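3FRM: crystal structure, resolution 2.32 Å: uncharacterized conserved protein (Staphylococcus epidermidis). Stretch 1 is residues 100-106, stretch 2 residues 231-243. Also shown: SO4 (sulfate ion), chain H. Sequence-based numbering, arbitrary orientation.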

# COMPACT_ATOMS: atom_id res chain seq x y z
N LEU A 100 4.92 1.32 9.86
CA LEU A 100 4.67 2.73 9.56
C LEU A 100 5.73 3.11 8.59
O LEU A 100 6.86 2.66 8.73
CB LEU A 100 4.85 3.58 10.80
CG LEU A 100 3.71 3.82 11.81
CD1 LEU A 100 2.35 3.10 11.51
CD2 LEU A 100 4.24 3.51 13.21
N GLU A 101 5.38 3.95 7.63
CA GLU A 101 6.32 4.46 6.62
C GLU A 101 6.35 5.98 6.64
O GLU A 101 5.27 6.63 6.60
CB GLU A 101 5.85 4.06 5.24
CG GLU A 101 6.19 2.65 4.90
CD GLU A 101 5.43 2.09 3.70
OE1 GLU A 101 5.77 0.95 3.27
OE2 GLU A 101 4.51 2.78 3.16
N LEU A 102 7.55 6.53 6.73
CA LEU A 102 7.70 7.97 6.68
C LEU A 102 7.89 8.46 5.23
O LEU A 102 8.84 8.04 4.56
CB LEU A 102 8.88 8.41 7.54
CG LEU A 102 9.20 9.91 7.51
CD1 LEU A 102 8.11 10.74 8.26
CD2 LEU A 102 10.60 10.18 8.13
N TYR A 103 6.99 9.34 4.77
CA TYR A 103 7.12 10.03 3.45
C TYR A 103 7.44 11.50 3.56
O TYR A 103 6.94 12.20 4.44
CB TYR A 103 5.86 9.83 2.58
CG TYR A 103 5.68 8.39 2.20
CD1 TYR A 103 6.37 7.83 1.14
CD2 TYR A 103 4.92 7.54 3.00
CE1 TYR A 103 6.25 6.49 0.82
CE2 TYR A 103 4.77 6.20 2.68
CZ TYR A 103 5.43 5.69 1.59
OH TYR A 103 5.32 4.34 1.28
N VAL A 104 8.26 11.98 2.64
CA VAL A 104 8.69 13.35 2.71
C VAL A 104 8.59 13.99 1.34
O VAL A 104 8.77 13.31 0.35
CB VAL A 104 10.14 13.41 3.24
CG1 VAL A 104 11.15 13.13 2.12
CG2 VAL A 104 10.45 14.76 3.80
N ILE A 105 8.31 15.29 1.29
CA ILE A 105 8.34 16.03 0.04
C ILE A 105 8.71 17.51 0.26
O ILE A 105 8.48 18.04 1.33
CB ILE A 105 7.03 15.87 -0.74
CG1 ILE A 105 7.30 16.26 -2.22
CG2 ILE A 105 5.94 16.72 -0.10
CD1 ILE A 105 6.12 16.12 -3.22
N GLU A 106 9.32 18.16 -0.75
CA GLU A 106 9.57 19.65 -0.70
C GLU A 106 8.30 20.38 -1.04
O GLU A 106 7.59 19.91 -1.92
CB GLU A 106 10.70 20.11 -1.66
CG GLU A 106 11.61 18.97 -2.12
CD GLU A 106 13.15 19.20 -2.05
OE1 GLU A 106 13.82 18.45 -1.28
OE2 GLU A 106 13.73 20.07 -2.80
N ALA A 231 -4.51 6.10 0.70
CA ALA A 231 -4.03 7.31 0.06
C ALA A 231 -2.58 7.17 -0.50
O ALA A 231 -2.16 7.97 -1.32
CB ALA A 231 -4.14 8.48 1.01
N LYS A 232 -1.86 6.14 -0.04
CA LYS A 232 -0.43 5.98 -0.32
C LYS A 232 -0.04 6.03 -1.79
O LYS A 232 1.00 6.59 -2.17
CB LYS A 232 0.05 4.68 0.27
CG LYS A 232 0.93 4.90 1.48
CD LYS A 232 0.87 3.70 2.47
CE LYS A 232 1.94 2.68 2.19
NZ LYS A 232 2.01 1.81 3.37
N ASP A 233 -0.90 5.44 -2.59
CA ASP A 233 -0.79 5.35 -4.04
C ASP A 233 -0.75 6.75 -4.58
O ASP A 233 0.02 7.09 -5.47
CB ASP A 233 -2.04 4.65 -4.56
CG ASP A 233 -2.58 3.60 -3.56
OD1 ASP A 233 -2.63 2.38 -3.92
OD2 ASP A 233 -2.92 3.96 -2.39
N MSE A 234 -1.63 7.56 -4.00
CA MSE A 234 -1.72 8.96 -4.31
C MSE A 234 -0.44 9.69 -3.90
O MSE A 234 0.15 10.43 -4.69
CB MSE A 234 -2.97 9.59 -3.66
CG MSE A 234 -3.12 11.03 -4.12
SE MSE A 234 -4.28 12.12 -3.01
CE MSE A 234 -5.95 11.02 -2.97
N TYR A 235 0.02 9.42 -2.68
CA TYR A 235 1.28 10.02 -2.26
C TYR A 235 2.41 9.80 -3.24
O TYR A 235 3.11 10.75 -3.59
CB TYR A 235 1.68 9.56 -0.89
CG TYR A 235 0.63 9.85 0.17
CD1 TYR A 235 -0.20 11.00 0.09
CD2 TYR A 235 0.48 8.98 1.27
CE1 TYR A 235 -1.18 11.27 1.11
CE2 TYR A 235 -0.46 9.23 2.23
CZ TYR A 235 -1.28 10.38 2.16
OH TYR A 235 -2.19 10.58 3.16
N LEU A 236 2.59 8.57 -3.70
CA LEU A 236 3.71 8.24 -4.60
C LEU A 236 3.58 8.98 -5.93
O LEU A 236 4.49 9.69 -6.35
CB LEU A 236 3.77 6.73 -4.85
CG LEU A 236 4.09 5.81 -3.67
CD1 LEU A 236 5.15 4.86 -4.14
CD2 LEU A 236 4.65 6.57 -2.52
N ARG A 237 2.43 8.81 -6.58
CA ARG A 237 2.12 9.50 -7.83
C ARG A 237 2.30 11.00 -7.68
O ARG A 237 2.66 11.68 -8.63
CB ARG A 237 0.68 9.22 -8.25
CG ARG A 237 0.22 10.16 -9.32
CD ARG A 237 -1.15 9.74 -9.85
NE ARG A 237 -2.00 9.18 -8.81
CZ ARG A 237 -3.01 9.84 -8.26
NH1 ARG A 237 -3.28 11.09 -8.67
NH2 ARG A 237 -3.75 9.26 -7.31
N GLN A 238 2.03 11.48 -6.47
CA GLN A 238 2.21 12.87 -6.14
C GLN A 238 3.68 13.31 -5.97
O GLN A 238 3.94 14.48 -5.91
CB GLN A 238 1.37 13.23 -4.90
CG GLN A 238 0.22 14.06 -5.24
CD GLN A 238 -0.97 13.92 -4.31
OE1 GLN A 238 -2.09 14.26 -4.69
NE2 GLN A 238 -0.76 13.41 -3.11
N GLY A 239 4.63 12.38 -5.84
CA GLY A 239 6.03 12.75 -5.74
C GLY A 239 6.69 12.55 -4.37
O GLY A 239 7.89 12.86 -4.22
N TYR A 240 5.94 12.07 -3.37
CA TYR A 240 6.50 11.94 -2.03
C TYR A 240 7.62 10.94 -2.10
O TYR A 240 7.50 9.97 -2.83
CB TYR A 240 5.47 11.40 -1.02
CG TYR A 240 4.61 12.47 -0.41
CD1 TYR A 240 4.97 13.06 0.78
CD2 TYR A 240 3.45 12.93 -1.05
CE1 TYR A 240 4.21 14.08 1.31
CE2 TYR A 240 2.66 13.94 -0.51
CZ TYR A 240 3.05 14.50 0.68
OH TYR A 240 2.30 15.47 1.28
N VAL A 241 8.72 11.21 -1.38
CA VAL A 241 9.81 10.28 -1.26
C VAL A 241 9.80 9.51 0.06
O VAL A 241 9.64 10.05 1.14
CB VAL A 241 11.23 10.87 -1.71
CG1 VAL A 241 11.16 12.28 -2.37
CG2 VAL A 241 12.35 10.68 -0.61
N TYR A 242 9.87 8.20 -0.07
CA TYR A 242 9.95 7.27 1.00
C TYR A 242 11.23 7.51 1.77
O TYR A 242 12.32 7.56 1.16
CB TYR A 242 9.99 5.87 0.41
CG TYR A 242 10.19 4.75 1.43
CD1 TYR A 242 9.12 4.32 2.21
CD2 TYR A 242 11.42 4.16 1.61
CE1 TYR A 242 9.26 3.29 3.14
CE2 TYR A 242 11.59 3.13 2.54
CZ TYR A 242 10.50 2.69 3.29
OH TYR A 242 10.65 1.68 4.18
N GLN A 243 11.11 7.61 3.10
CA GLN A 243 12.26 7.89 3.96
C GLN A 243 12.34 7.11 5.29
O GLN A 243 12.75 7.70 6.30
CB GLN A 243 12.24 9.37 4.33
CG GLN A 243 13.57 9.88 4.91
CD GLN A 243 13.98 11.14 4.24
OE1 GLN A 243 14.04 11.18 3.02
NE2 GLN A 243 14.24 12.18 5.02
S SO4 H . -6.11 13.31 -7.12
O1 SO4 H . -4.88 14.06 -7.34
O2 SO4 H . -5.67 12.00 -6.66
O3 SO4 H . -6.90 14.03 -6.14
O4 SO4 H . -6.85 13.11 -8.37

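A β-strand that pairs with a neighbouring strand can also reach the helix preceding that neighbour, for instance when one of its side chains is long enough to touch both. The contact between residues 100-106 and 231-243, segments at least 129 residues apart in sequence wherever they touch, is a compact example that buries 751 Å² in all.

At its centre lies Tyr103, which gives up 129 Å² to the other stretch, more than any other residue here. With chi1 in the m well its ring extends along the second stretch and meets both helix and strand. Tyr103 CE1 lies 3.7 Å from Leu236 CD2 on the helix and 3.8 Å from Tyr242 CB on the strand, while Tyr103 CB packs 3.8 Å from Tyr240 CD1. Tyr103 and Tyr242 project from the same face of the sheet, and their rings form an offset edge-to-face pair, the edge of Tyr242 directed at the face of Tyr103, with centroids 5.8 Å apart and planes at 63°. Tyrosine suits this site because its broad ring fills the apolar space and its hydroxyl extends beyond it to polar company.

Two residues further along the strand, Ile105 lays its CG2 over one face of the Tyr240 ring, 3.9 Å from the ring centroid, in a CH-pi contact; the closest atoms, Ile105 CG2 and Tyr240 CE1, are 3.5 Å apart. Its other branch ends in CD1, 3.8 Å from Gly239 C. Gly239 closes the helix in a Schellman motif with a positive phi of 109°. At these backbone angles a CB would be jammed against the preceding carbonyl oxygen, which by itself calls for glycine; it would also sit tightly, 3.5 Å from Ile105 CD1. The turn thus delivers Tyr240 and the following strand to their partner.

On the other face of the sheet the packing is lighter: Val104 CG1 meets Val241 CG2 at 3.9 Å. These two compact, β-branched residues form an antiparallel hydrogen-bonded pair, with Val104 N donating to Val241 O at 2.8 Å and Val241 N to Val104 O at 2.7 Å. The ladder continues where Gln243 N donates to Leu102 O at 2.7 Å. Tyr103 and Tyr242 occupy the intervening non-hydrogen-bonded position, where Tyr103 CA makes a CA-H...O contact with Val241 O at 3.4 Å.

The polar edge begins at the tip of the central ring. Tyr103 OH donates a hydrogen bond to Glu101 OE2 at 2.6 Å, and the same carboxylate oxygen forms a salt bridge with Lys232 NZ at 2.7 Å, although the hydrogen bond within it is weak and the position of OE2 is less certain than the distances suggest. The CA-to-CB bond of Lys232 points sideways relative to the first stretch, but its long chain brings the ammonium group nearer. For buried Glu101 the lysine supplies an opposite charge, while Glu101 CG packs 3.6 Å from Tyr242 CE1, at the edge of that ring.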